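Local atomic coordinates of tryptophane-5-halogenase (Microbispora sp. ATCC PTA-5024, PDB entry 5UAO), a protein that binds FAD and probably chlorinates carbon 5 of a tryptophan in the precursor peptide of the lanthipeptide NAI-107. Residues L43-L48 with L55-V60; A47-R52 with R192-V197; Q95-T100 with V182-E187; A202-D207 with E240-I245; G214-T217 with R221-H224. All blocks are in the same frame, centred on the assembly; numbering follows the deposited sequence.

Contact 1. Residues L43-L48 with L55-V60; sequences LTALAL and LDVALV
Helix segment 43-48, with A45 and L48 on its contact side, runs almost antiparallel to strand 56-60, their axes 8.9 Å apart at closest approach and their N-to-C directions at 171°. The backbones come nearest between A45 and V57, whose CA atoms are 6.6 Å apart. V57 fills the centre of the interface with a methyl for each helical partner. Its CG1 lies 4.1 Å from A45 CB, while its CG2 meets L48 CB at 3.9 Å. The valine torsion divides the work: CG1 is anti to the backbone N (chi1 174°), which leaves CG2 beside that nitrogen and turned to the next turn of the helix. A45, having only a methyl, lets the strand come close here, and the same CB also receives L59 CD1 at 4.2 Å. This is the return half of a beta-alpha-beta crossover, in which strand 31-35, helix 39-51 and strand 56-61 follow one another as in the Rossmann-type nucleotide-binding fold. The side chain of L59 lies about 6 Å from the bound FAD. At the other end of the strand, L48 and L55 cross obliquely and touch through single methyls, with L48 CD2 4.1 Å from L55 CD1. All five side chains are buried, and the interaction across the segments is wholly apolar. L48 and L55 also pack on V32 of the neighbouring parallel strand, while the far side of the helix, through L43 and L46, rests on L185 of helix 178-191.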
# COMPACT_ATOMS: atom_id res chain seq x y z
N LEU A 43 -27.44 3.23 3.88
CA LEU A 43 -26.26 3.95 3.53
C LEU A 43 -25.93 3.82 2.07
O LEU A 43 -25.51 4.79 1.44
CB LEU A 43 -25.07 3.55 4.41
CG LEU A 43 -25.20 3.84 5.92
CD1 LEU A 43 -24.04 3.22 6.59
CD2 LEU A 43 -25.22 5.35 6.26
N THR A 44 -26.12 2.65 1.47
CA THR A 44 -25.88 2.51 0.06
C THR A 44 -26.85 3.32 -0.76
O THR A 44 -26.41 4.02 -1.70
CB THR A 44 -26.09 1.05 -0.39
OG1 THR A 44 -25.21 0.23 0.36
CG2 THR A 44 -25.80 0.89 -1.83
N ALA A 45 -28.14 3.26 -0.43
CA ALA A 45 -29.15 4.01 -1.20
C ALA A 45 -28.91 5.55 -1.11
O ALA A 45 -28.99 6.25 -2.11
CB ALA A 45 -30.54 3.66 -0.70
N LEU A 46 -28.54 6.04 0.07
CA LEU A 46 -28.26 7.46 0.25
C LEU A 46 -27.01 7.90 -0.53
O LEU A 46 -27.00 8.98 -1.08
CB LEU A 46 -28.11 7.79 1.73
CG LEU A 46 -29.42 7.75 2.46
CD1 LEU A 46 -29.19 7.71 3.95
CD2 LEU A 46 -30.21 9.01 2.13
N ALA A 47 -25.98 7.03 -0.57
CA ALA A 47 -24.76 7.32 -1.31
C ALA A 47 -25.01 7.35 -2.82
O ALA A 47 -24.48 8.29 -3.49
CB ALA A 47 -23.68 6.32 -0.99
N LEU A 48 -25.82 6.40 -3.35
CA LEU A 48 -26.15 6.40 -4.74
C LEU A 48 -26.90 7.65 -5.17
O LEU A 48 -26.59 8.25 -6.20
CB LEU A 48 -26.97 5.18 -5.15
CG LEU A 48 -26.19 3.88 -5.19
CD1 LEU A 48 -27.20 2.72 -5.07
CD2 LEU A 48 -25.37 3.76 -6.45
N LEU A 55 -29.87 8.62 -11.00
CA LEU A 55 -30.34 7.25 -10.91
C LEU A 55 -31.69 7.15 -10.26
O LEU A 55 -32.03 7.88 -9.34
CB LEU A 55 -29.39 6.41 -10.11
CG LEU A 55 -28.05 6.20 -10.74
CD1 LEU A 55 -27.24 5.32 -9.78
CD2 LEU A 55 -28.22 5.61 -12.11
N ASP A 56 -32.49 6.23 -10.74
CA ASP A 56 -33.65 5.86 -9.99
C ASP A 56 -33.27 4.76 -8.98
O ASP A 56 -32.93 3.66 -9.37
CB ASP A 56 -34.76 5.42 -10.92
CG ASP A 56 -35.98 5.02 -10.15
OD1 ASP A 56 -36.38 5.80 -9.28
OD2 ASP A 56 -36.50 3.90 -10.35
N VAL A 57 -33.31 5.07 -7.69
CA VAL A 57 -32.80 4.16 -6.68
C VAL A 57 -33.97 3.71 -5.82
O VAL A 57 -34.69 4.53 -5.24
CB VAL A 57 -31.75 4.85 -5.82
CG1 VAL A 57 -31.31 3.96 -4.67
CG2 VAL A 57 -30.54 5.25 -6.67
N ALA A 58 -34.17 2.41 -5.73
CA ALA A 58 -35.28 1.81 -4.99
C ALA A 58 -34.68 0.97 -3.88
O ALA A 58 -33.68 0.28 -4.13
CB ALA A 58 -36.08 0.92 -5.92
N LEU A 59 -35.21 1.06 -2.67
CA LEU A 59 -34.85 0.20 -1.60
C LEU A 59 -36.00 -0.79 -1.33
O LEU A 59 -37.10 -0.35 -1.02
CB LEU A 59 -34.49 1.02 -0.33
CG LEU A 59 -33.83 0.18 0.78
CD1 LEU A 59 -32.76 0.92 1.58
CD2 LEU A 59 -34.87 -0.40 1.74
N VAL A 60 -35.68 -2.10 -1.38
CA VAL A 60 -36.60 -3.22 -1.16
C VAL A 60 -36.33 -3.90 0.18
O VAL A 60 -35.21 -4.29 0.47
CB VAL A 60 -36.47 -4.28 -2.27
CG1 VAL A 60 -37.44 -5.48 -2.08
CG2 VAL A 60 -36.61 -3.67 -3.69

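Contact 2. Residues A47-R52 with R192-V197; sequences ALKAKR and RGVRHV
K49 lays the aliphatic part of its side chain against the backbone of R192 and G193. Its CG sits 3.6 Å from R192 O, and CE lies 4.0 Å from G193 O, while CB is 4.2 Å from V194 CG2. The lysine reaches this position with CG anti to the backbone N (chi1 -153°) and a bend at chi2 (64°), beyond which the chain is extended. At its tip, NZ donates to a water at 3.0 Å; the water also lies 2.9 Å from G193 O and bridges the two, so the amine is linked to the second segment indirectly. Its direct partners are the carbonyl oxygens of L55 and P53, in the connection from helix 39-51 to strand 56-61. On the other side, the carbonyls that K49 approaches are set by the end of helix 178-191. G193, with positive phi (92°), is the C-prime residue of a Schellman motif in which V194 N bonds A189 O and G193 N bonds A190 O. R192 sends its guanidinium elsewhere, NH1 bonding L86 O, and V194 leads into strand 195-208 while packing on A45 and L59. The contact thus brings the C-terminal ends of two helices together at a partly exposed corner of the FAD-binding sheet. The ammonium group of K49, held by the carbonyls of P53 and L55 and bridged by water to G193, probably offsets part of the negative potential near the end of helix 178-191.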
# COMPACT_ATOMS: atom_id res chain seq x y z
N ALA A 47 -25.98 7.03 -0.57
CA ALA A 47 -24.76 7.32 -1.31
C ALA A 47 -25.01 7.35 -2.82
O ALA A 47 -24.48 8.29 -3.49
CB ALA A 47 -23.68 6.32 -0.99
N LEU A 48 -25.82 6.40 -3.35
CA LEU A 48 -26.15 6.40 -4.74
C LEU A 48 -26.90 7.65 -5.17
O LEU A 48 -26.59 8.25 -6.20
CB LEU A 48 -26.97 5.18 -5.15
CG LEU A 48 -26.19 3.88 -5.19
CD1 LEU A 48 -27.20 2.72 -5.07
CD2 LEU A 48 -25.37 3.76 -6.45
N LYS A 49 -27.93 8.00 -4.44
CA LYS A 49 -28.70 9.17 -4.74
C LYS A 49 -27.88 10.50 -4.54
O LYS A 49 -28.11 11.43 -5.28
CB LYS A 49 -29.98 9.15 -3.91
CG LYS A 49 -31.16 9.90 -4.50
CD LYS A 49 -31.65 9.28 -5.82
CE LYS A 49 -32.78 10.11 -6.39
NZ LYS A 49 -32.94 9.81 -7.83
N ALA A 50 -26.94 10.56 -3.58
CA ALA A 50 -26.13 11.77 -3.35
C ALA A 50 -25.18 12.00 -4.48
O ALA A 50 -25.01 13.11 -4.93
CB ALA A 50 -25.29 11.65 -2.09
N LYS A 51 -24.53 10.94 -4.94
CA LYS A 51 -23.47 11.11 -5.91
C LYS A 51 -23.89 10.89 -7.35
O LYS A 51 -23.18 11.36 -8.23
CB LYS A 51 -22.30 10.20 -5.59
CG LYS A 51 -21.67 10.43 -4.24
CD LYS A 51 -21.05 11.80 -4.04
CE LYS A 51 -20.54 11.87 -2.63
NZ LYS A 51 -20.18 13.22 -2.19
N ARG A 52 -25.03 10.21 -7.59
CA ARG A 52 -25.53 9.90 -8.93
C ARG A 52 -27.02 10.19 -8.94
O ARG A 52 -27.84 9.28 -9.06
CB ARG A 52 -25.28 8.43 -9.27
CG ARG A 52 -23.81 8.14 -9.39
CD ARG A 52 -23.60 6.82 -10.04
NE ARG A 52 -22.21 6.41 -9.96
CZ ARG A 52 -21.52 5.95 -10.98
NH1 ARG A 52 -22.09 5.81 -12.19
NH2 ARG A 52 -20.29 5.57 -10.80
N ARG A 192 -35.07 12.40 0.22
CA ARG A 192 -34.24 12.58 -0.94
C ARG A 192 -34.62 11.81 -2.18
O ARG A 192 -33.87 11.84 -3.15
CB ARG A 192 -32.82 12.26 -0.56
CG ARG A 192 -32.30 13.26 0.45
CD ARG A 192 -30.90 12.89 0.82
NE ARG A 192 -30.30 13.76 1.83
CZ ARG A 192 -29.03 13.66 2.19
NH1 ARG A 192 -28.24 12.72 1.65
NH2 ARG A 192 -28.54 14.47 3.11
N GLY A 193 -35.78 11.17 -2.21
CA GLY A 193 -36.28 10.57 -3.46
C GLY A 193 -35.90 9.10 -3.69
O GLY A 193 -36.10 8.54 -4.78
N VAL A 194 -35.33 8.45 -2.69
CA VAL A 194 -35.15 6.98 -2.77
C VAL A 194 -36.57 6.37 -2.74
O VAL A 194 -37.36 6.72 -1.84
CB VAL A 194 -34.28 6.44 -1.61
CG1 VAL A 194 -34.30 4.93 -1.59
CG2 VAL A 194 -32.83 6.91 -1.74
N ARG A 195 -36.90 5.48 -3.68
CA ARG A 195 -38.24 4.82 -3.63
C ARG A 195 -38.21 3.62 -2.70
O ARG A 195 -37.28 2.85 -2.73
CB ARG A 195 -38.64 4.37 -5.03
CG ARG A 195 -38.53 5.46 -6.07
CD ARG A 195 -39.30 5.12 -7.34
NE ARG A 195 -38.66 4.10 -8.19
CZ ARG A 195 -38.96 2.80 -8.20
NH1 ARG A 195 -39.87 2.29 -7.38
NH2 ARG A 195 -38.33 1.99 -9.05
N HIS A 196 -39.23 3.45 -1.90
CA HIS A 196 -39.33 2.30 -1.04
C HIS A 196 -40.25 1.20 -1.63
O HIS A 196 -41.28 1.53 -2.16
CB HIS A 196 -39.82 2.73 0.31
CG HIS A 196 -39.67 1.68 1.34
ND1 HIS A 196 -40.67 0.78 1.65
CD2 HIS A 196 -38.62 1.38 2.15
CE1 HIS A 196 -40.24 -0.05 2.59
NE2 HIS A 196 -39.00 0.30 2.91
N VAL A 197 -39.83 -0.08 -1.55
CA VAL A 197 -40.65 -1.22 -1.93
C VAL A 197 -40.76 -2.22 -0.74
O VAL A 197 -39.73 -2.66 -0.20
CB VAL A 197 -40.06 -1.88 -3.18
CG1 VAL A 197 -40.89 -3.08 -3.58
CG2 VAL A 197 -40.02 -0.88 -4.34
O HOH W 1 -34.70 7.46 -7.02

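Contact 3. Residues Q95-T100 with V182-E187; sequences QHVRPT and VRYLTE
H96 swings its imidazole across the ring of Y184, the two residues being the nearest in backbone register with CA atoms 6.5 Å apart. Of its atoms CB comes nearest to the tyrosine, 3.6 Å from Y184 CD1, and Y184 CE1 lies over one face of the imidazole, offset toward its rim. The rings are inclined at 42°, with centroids 5.2 Å apart, in an oblique arrangement. Farther out on the imidazole, NE2 is 3.3 Å from E187 OE1, with the ring and carboxylate planes perpendicular. The other oxygen of this carboxylate, OE2, forms a salt bridge with R191 one turn along. The contact joins the last turn of helix 90-97 to the middle of helix 178-191, whose L185 packs against helix 39-51 of the Rossmann-type unit. Next in sequence, V97 places CG2 4.0 Å from both CB and CD2 of Y184, touching the root of the tyrosine while H96 occupies its CD1 side. The tyrosine side chain leaves its helix with CG anti to the backbone N (chi1 -180°), and its hydroxyl is hydrogen-bonded to E92, a residue of the same helix as H96. After V97 the helix gives way at R98, which has positive phi, and V97 O accepts a bond from R180 NE.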
# COMPACT_ATOMS: atom_id res chain seq x y z
N GLN A 95 -29.71 15.97 16.60
CA GLN A 95 -31.05 16.08 17.11
C GLN A 95 -31.80 14.74 17.00
O GLN A 95 -32.51 14.36 17.88
CB GLN A 95 -31.77 17.20 16.31
CG GLN A 95 -33.21 17.43 16.68
CD GLN A 95 -33.34 17.81 18.15
OE1 GLN A 95 -32.39 18.37 18.74
NE2 GLN A 95 -34.49 17.51 18.74
N HIS A 96 -31.68 14.08 15.87
CA HIS A 96 -32.44 12.87 15.62
C HIS A 96 -31.74 11.64 16.13
O HIS A 96 -32.39 10.69 16.55
CB HIS A 96 -32.67 12.69 14.15
CG HIS A 96 -33.79 13.50 13.61
ND1 HIS A 96 -33.76 14.88 13.54
CD2 HIS A 96 -34.98 13.13 13.09
CE1 HIS A 96 -34.88 15.32 13.01
NE2 HIS A 96 -35.65 14.28 12.75
N VAL A 97 -30.43 11.59 16.06
CA VAL A 97 -29.77 10.29 16.44
C VAL A 97 -29.28 10.30 17.89
O VAL A 97 -29.17 9.24 18.53
CB VAL A 97 -28.64 9.95 15.47
CG1 VAL A 97 -27.88 8.64 15.89
CG2 VAL A 97 -29.22 9.83 14.08
N ARG A 98 -28.98 11.48 18.41
CA ARG A 98 -28.46 11.65 19.73
C ARG A 98 -27.18 10.84 20.01
O ARG A 98 -27.12 10.10 20.97
CB ARG A 98 -29.57 11.41 20.78
CG ARG A 98 -30.64 12.55 20.78
CD ARG A 98 -31.89 12.25 21.63
NE ARG A 98 -31.58 11.37 22.76
CZ ARG A 98 -32.43 10.53 23.34
NH1 ARG A 98 -33.72 10.48 22.97
NH2 ARG A 98 -31.97 9.73 24.34
N PRO A 99 -26.10 11.11 19.26
CA PRO A 99 -24.89 10.31 19.40
C PRO A 99 -24.15 10.66 20.66
O PRO A 99 -24.33 11.78 21.21
CB PRO A 99 -24.05 10.76 18.22
CG PRO A 99 -24.46 12.25 18.08
CD PRO A 99 -25.94 12.15 18.26
N THR A 100 -23.34 9.71 21.13
CA THR A 100 -22.25 9.97 22.03
C THR A 100 -20.89 9.79 21.35
O THR A 100 -20.79 9.41 20.16
CB THR A 100 -22.30 9.06 23.25
OG1 THR A 100 -22.29 7.74 22.79
CG2 THR A 100 -23.56 9.29 24.01
N VAL A 182 -31.27 4.07 12.19
CA VAL A 182 -32.06 3.55 11.10
C VAL A 182 -33.28 4.39 10.73
O VAL A 182 -33.57 4.53 9.54
CB VAL A 182 -32.41 2.04 11.26
CG1 VAL A 182 -33.25 1.60 10.06
CG2 VAL A 182 -31.12 1.22 11.21
N ARG A 183 -34.00 4.87 11.73
CA ARG A 183 -35.21 5.63 11.50
C ARG A 183 -34.80 6.93 10.76
O ARG A 183 -35.43 7.34 9.82
CB ARG A 183 -35.93 5.93 12.82
CG ARG A 183 -37.15 6.82 12.66
CD ARG A 183 -37.97 6.86 13.93
NE ARG A 183 -38.73 8.10 14.08
CZ ARG A 183 -39.93 8.35 13.55
NH1 ARG A 183 -40.56 7.44 12.80
NH2 ARG A 183 -40.52 9.52 13.79
N TYR A 184 -33.73 7.55 11.22
CA TYR A 184 -33.25 8.76 10.59
C TYR A 184 -32.80 8.59 9.18
O TYR A 184 -33.17 9.35 8.29
CB TYR A 184 -32.09 9.32 11.37
CG TYR A 184 -31.57 10.59 10.75
CD1 TYR A 184 -32.39 11.73 10.67
CD2 TYR A 184 -30.28 10.70 10.35
CE1 TYR A 184 -31.92 12.93 10.12
CE2 TYR A 184 -29.80 11.90 9.81
CZ TYR A 184 -30.62 13.02 9.72
OH TYR A 184 -30.14 14.23 9.20
N LEU A 185 -31.98 7.57 8.93
CA LEU A 185 -31.59 7.26 7.59
C LEU A 185 -32.80 6.93 6.70
O LEU A 185 -32.84 7.29 5.52
CB LEU A 185 -30.61 6.08 7.56
CG LEU A 185 -29.27 6.25 8.28
CD1 LEU A 185 -28.49 4.94 8.25
CD2 LEU A 185 -28.49 7.42 7.71
N THR A 186 -33.79 6.29 7.27
CA THR A 186 -34.98 5.94 6.49
C THR A 186 -35.75 7.19 6.08
O THR A 186 -36.23 7.33 4.93
CB THR A 186 -35.87 5.01 7.32
OG1 THR A 186 -35.16 3.78 7.60
CG2 THR A 186 -37.22 4.70 6.57
N GLU A 187 -35.80 8.12 7.00
CA GLU A 187 -36.45 9.41 6.74
C GLU A 187 -35.69 10.20 5.70
O GLU A 187 -36.31 10.80 4.82
CB GLU A 187 -36.57 10.24 8.06
CG GLU A 187 -36.97 11.71 7.88
CD GLU A 187 -36.23 12.69 8.82
OE1 GLU A 187 -36.64 12.85 10.00
OE2 GLU A 187 -35.24 13.33 8.35

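Contact 4. Residues A202-D207 with E240-I245; sequences AEVRLD and EKALGI
V204 and A242 meet where strand 195-208, in the large mixed sheet of the FAD-binding domain, passes helix 237-242. Their CA atoms are 6.1 Å apart, the nearest in register. The side chains that meet across the segments are all apolar. V204 CG1 lies 3.5 Å from A242 CB, tighter than usual for two methyls, and V204 CB is almost as near to the same carbon. With CG1 anti to the backbone N (chi1 177°), this methyl is the one brought to A242. Two residues on, L206 splits its methyls: CD2 meets L243 CD2 at 4.0 Å, the two leucines crossing at a slant, and is 4.3 Å from A242 CB. V204 is also backed by V212 and L215 of the adjacent strand and by L237, and its side chain is about 7 Å from the bound FAD.

Polar groups are engaged outside the interface. E240 OE1 forms a salt bridge with R329, and K241 NZ bonds R235 O. Along one edge the strand pairs with 211-217, where A202 and E203 both face I216 in a classic beta bulge. The other methyl of L206, CD1, rests against the backbone of the helical segment, 3.7 Å from A242 O.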
# COMPACT_ATOMS: atom_id res chain seq x y z
N ALA A 202 -38.50 -13.98 -2.87
CA ALA A 202 -38.60 -15.47 -2.82
C ALA A 202 -37.57 -16.11 -3.71
O ALA A 202 -37.05 -17.18 -3.40
CB ALA A 202 -39.98 -15.96 -3.29
N GLU A 203 -37.35 -15.50 -4.87
CA GLU A 203 -36.42 -16.05 -5.82
C GLU A 203 -35.70 -14.94 -6.55
O GLU A 203 -36.26 -13.93 -6.98
CB GLU A 203 -37.13 -16.93 -6.82
CG GLU A 203 -36.15 -17.64 -7.75
CD GLU A 203 -36.83 -18.33 -8.93
OE1 GLU A 203 -38.09 -18.42 -8.95
OE2 GLU A 203 -36.08 -18.76 -9.86
N VAL A 204 -34.41 -15.15 -6.69
CA VAL A 204 -33.57 -14.30 -7.50
C VAL A 204 -33.40 -15.05 -8.78
O VAL A 204 -32.78 -16.11 -8.81
CB VAL A 204 -32.24 -14.11 -6.79
CG1 VAL A 204 -31.28 -13.29 -7.63
CG2 VAL A 204 -32.51 -13.56 -5.41
N ARG A 205 -33.96 -14.50 -9.86
CA ARG A 205 -33.95 -15.17 -11.11
C ARG A 205 -32.86 -14.65 -12.02
O ARG A 205 -32.88 -13.48 -12.40
CB ARG A 205 -35.31 -15.02 -11.76
CG ARG A 205 -35.56 -16.02 -12.86
CD ARG A 205 -36.65 -17.01 -12.46
NE ARG A 205 -36.60 -18.12 -13.39
CZ ARG A 205 -36.58 -19.42 -13.07
NH1 ARG A 205 -36.71 -19.85 -11.81
NH2 ARG A 205 -36.48 -20.31 -14.06
N LEU A 206 -31.94 -15.52 -12.38
CA LEU A 206 -30.84 -15.19 -13.31
C LEU A 206 -31.37 -15.27 -14.72
O LEU A 206 -32.29 -16.00 -14.95
CB LEU A 206 -29.68 -16.18 -13.14
CG LEU A 206 -29.10 -16.38 -11.72
CD1 LEU A 206 -27.86 -17.24 -11.78
CD2 LEU A 206 -28.81 -15.04 -11.06
N ASP A 207 -30.81 -14.52 -15.65
CA ASP A 207 -31.16 -14.69 -17.08
C ASP A 207 -29.92 -14.92 -17.91
O ASP A 207 -29.97 -14.89 -19.13
CB ASP A 207 -31.94 -13.51 -17.62
CG ASP A 207 -31.11 -12.24 -17.63
OD1 ASP A 207 -29.97 -12.28 -17.11
OD2 ASP A 207 -31.60 -11.21 -18.13
N GLU A 240 -24.40 -15.00 -2.46
CA GLU A 240 -24.09 -16.40 -2.11
C GLU A 240 -25.13 -17.32 -2.70
O GLU A 240 -24.77 -18.31 -3.32
CB GLU A 240 -24.05 -16.61 -0.63
CG GLU A 240 -23.47 -17.94 -0.19
CD GLU A 240 -23.65 -18.20 1.31
OE1 GLU A 240 -23.17 -17.40 2.19
OE2 GLU A 240 -24.31 -19.21 1.65
N LYS A 241 -26.40 -17.06 -2.50
CA LYS A 241 -27.38 -18.09 -2.80
C LYS A 241 -27.65 -18.13 -4.31
O LYS A 241 -27.55 -19.17 -4.90
CB LYS A 241 -28.68 -17.94 -2.05
CG LYS A 241 -28.57 -17.93 -0.52
CD LYS A 241 -27.96 -19.19 0.04
CE LYS A 241 -28.43 -19.42 1.49
NZ LYS A 241 -27.89 -18.40 2.43
N ALA A 242 -27.96 -17.01 -4.94
CA ALA A 242 -28.20 -17.01 -6.38
C ALA A 242 -26.93 -17.16 -7.28
O ALA A 242 -26.93 -17.88 -8.27
CB ALA A 242 -29.00 -15.79 -6.81
N LEU A 243 -25.87 -16.43 -6.95
CA LEU A 243 -24.70 -16.41 -7.80
C LEU A 243 -23.72 -17.51 -7.37
O LEU A 243 -22.76 -17.77 -8.07
CB LEU A 243 -24.10 -15.03 -7.80
CG LEU A 243 -24.91 -13.98 -8.56
CD1 LEU A 243 -24.36 -12.56 -8.49
CD2 LEU A 243 -25.05 -14.35 -10.04
N GLY A 244 -24.00 -18.18 -6.25
CA GLY A 244 -23.11 -19.26 -5.80
C GLY A 244 -21.72 -18.87 -5.34
O GLY A 244 -20.85 -19.72 -5.33
N ILE A 245 -21.49 -17.60 -4.98
CA ILE A 245 -20.15 -17.12 -4.53
C ILE A 245 -19.86 -17.80 -3.17
O ILE A 245 -20.65 -17.69 -2.23
CB ILE A 245 -20.09 -15.59 -4.42
CG1 ILE A 245 -20.38 -14.87 -5.73
CG2 ILE A 245 -18.72 -15.12 -3.95
CD1 ILE A 245 -19.61 -15.45 -6.87

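Contact 5. Residues G214-T217 with R221-H224; sequences GLIT and RRLH
L215 and L223 form the tight centre of this contact, an antiparallel hydrogen-bonded pair with CA atoms 5.0 Å apart. L215 N gives a bond of 2.7 Å to L223 O, and L223 N returns one of 2.8 Å to L215 O. Both are nearly straight, 166° at the hydrogen, and each donor lies in the plane of the carbonyl it reaches. A third backbone bond, T217 N to R221 O at 2.9 Å, meets its carbonyl from 21° outside the plane. Between these rungs, I216 and R222 form a non-hydrogen-bonded pair, where CA-H...O contacts link R222 CA to L215 O and I216 CA to R221 O. The two strands make a beta hairpin at the edge of the mixed sheet: 211-217 pairs on its other side with strand 195-208, whereas 222-223 is an outermost strand of this sheet within the chain. Toward the turn, T217 carries OG1 between the backbone N and the carbonyl carbon (chi1 73°), from where it accepts a weak, bent bond from R221 N. That oxygen also bonds D219 of the turn, whose other carboxylate oxygen makes a salt bridge to R221 NE. T217 CG2 lies over one face of the R221 guanidinium and 4.0 Å from L223 CD1, on the face shared with L215. The opposite face, with partly exposed I216 and exposed R222, is the more solvent-exposed side. There the two side chains run side by side, and the one close touch, I216 CD1 to R222 CG at 3.5 Å, falls on the aliphatic part of the arginine before it bends at chi3 and its guanidinium leads away.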
# COMPACT_ATOMS: atom_id res chain seq x y z
N GLY A 214 -34.13 -10.66 -12.65
CA GLY A 214 -35.21 -10.14 -11.88
C GLY A 214 -35.42 -10.79 -10.55
O GLY A 214 -34.80 -11.77 -10.22
N LEU A 215 -36.29 -10.23 -9.75
CA LEU A 215 -36.61 -10.80 -8.44
C LEU A 215 -38.12 -11.13 -8.37
O LEU A 215 -38.94 -10.30 -8.73
CB LEU A 215 -36.27 -9.82 -7.34
CG LEU A 215 -34.91 -9.10 -7.41
CD1 LEU A 215 -34.89 -8.02 -6.40
CD2 LEU A 215 -33.90 -10.15 -7.05
N ILE A 216 -38.47 -12.31 -7.87
CA ILE A 216 -39.86 -12.69 -7.65
C ILE A 216 -40.16 -12.62 -6.15
O ILE A 216 -39.51 -13.29 -5.34
CB ILE A 216 -40.13 -14.14 -8.13
CG1 ILE A 216 -39.46 -14.43 -9.49
CG2 ILE A 216 -41.62 -14.52 -8.06
CD1 ILE A 216 -39.84 -13.51 -10.59
N THR A 217 -41.13 -11.81 -5.76
CA THR A 217 -41.54 -11.75 -4.38
C THR A 217 -42.38 -12.94 -3.98
O THR A 217 -42.95 -13.65 -4.83
CB THR A 217 -42.32 -10.47 -4.07
OG1 THR A 217 -43.67 -10.51 -4.62
CG2 THR A 217 -41.56 -9.27 -4.58
N ARG A 221 -45.09 -10.54 -7.19
CA ARG A 221 -44.53 -9.41 -7.94
C ARG A 221 -43.18 -9.83 -8.55
O ARG A 221 -42.48 -10.69 -8.02
CB ARG A 221 -44.37 -8.17 -7.09
CG ARG A 221 -45.68 -7.43 -6.84
CD ARG A 221 -45.55 -6.35 -5.77
NE ARG A 221 -45.32 -6.95 -4.46
CZ ARG A 221 -44.85 -6.34 -3.38
NH1 ARG A 221 -44.45 -5.07 -3.40
NH2 ARG A 221 -44.73 -7.05 -2.25
N ARG A 222 -42.87 -9.23 -9.71
CA ARG A 222 -41.59 -9.31 -10.36
C ARG A 222 -40.93 -7.95 -10.35
O ARG A 222 -41.48 -6.97 -10.85
CB ARG A 222 -41.77 -9.86 -11.77
CG ARG A 222 -42.32 -11.29 -11.66
CD ARG A 222 -42.41 -12.02 -12.99
NE ARG A 222 -43.57 -11.60 -13.77
CZ ARG A 222 -43.58 -10.67 -14.73
NH1 ARG A 222 -42.47 -10.01 -15.08
NH2 ARG A 222 -44.71 -10.39 -15.35
N LEU A 223 -39.81 -7.87 -9.68
CA LEU A 223 -39.04 -6.62 -9.62
C LEU A 223 -37.82 -6.74 -10.57
O LEU A 223 -37.15 -7.81 -10.66
CB LEU A 223 -38.61 -6.39 -8.19
CG LEU A 223 -39.67 -6.53 -7.10
CD1 LEU A 223 -38.97 -6.48 -5.76
CD2 LEU A 223 -40.69 -5.38 -7.27
N HIS A 224 -37.53 -5.66 -11.28
CA HIS A 224 -36.42 -5.66 -12.21
C HIS A 224 -35.68 -4.38 -12.05
O HIS A 224 -36.32 -3.31 -12.10
CB HIS A 224 -36.88 -5.72 -13.68
CG HIS A 224 -35.74 -5.55 -14.66
ND1 HIS A 224 -34.99 -6.62 -15.13
CD2 HIS A 224 -35.18 -4.44 -15.20
CE1 HIS A 224 -34.06 -6.17 -15.95
NE2 HIS A 224 -34.14 -4.85 -16.00

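In the fold
Four of the contacts gather on the FAD-binding sheet, and contact 3 extends the structure away from it. Contacts 1 and 2 share helix 39-51 and have centres about 4 Å apart; strands 56-61 and 195-208 are joined between them by L59 N to R195 O, 2.7 Å. Farther along strand 195-208, contacts 4 and 5 are stitched by A202 N to I216 O at 2.8 Å. V60 CG1 and L223 CD1, 4.1 Å apart, connect contact 1 to contact 5. Contact 3, centred about 18 Å from contact 1, reaches it through L185. Side chains of contacts 1, 4 and 5 approach FAD to about 6-7 Å, whereas those of contacts 2 and 3 stay about 13 Å away.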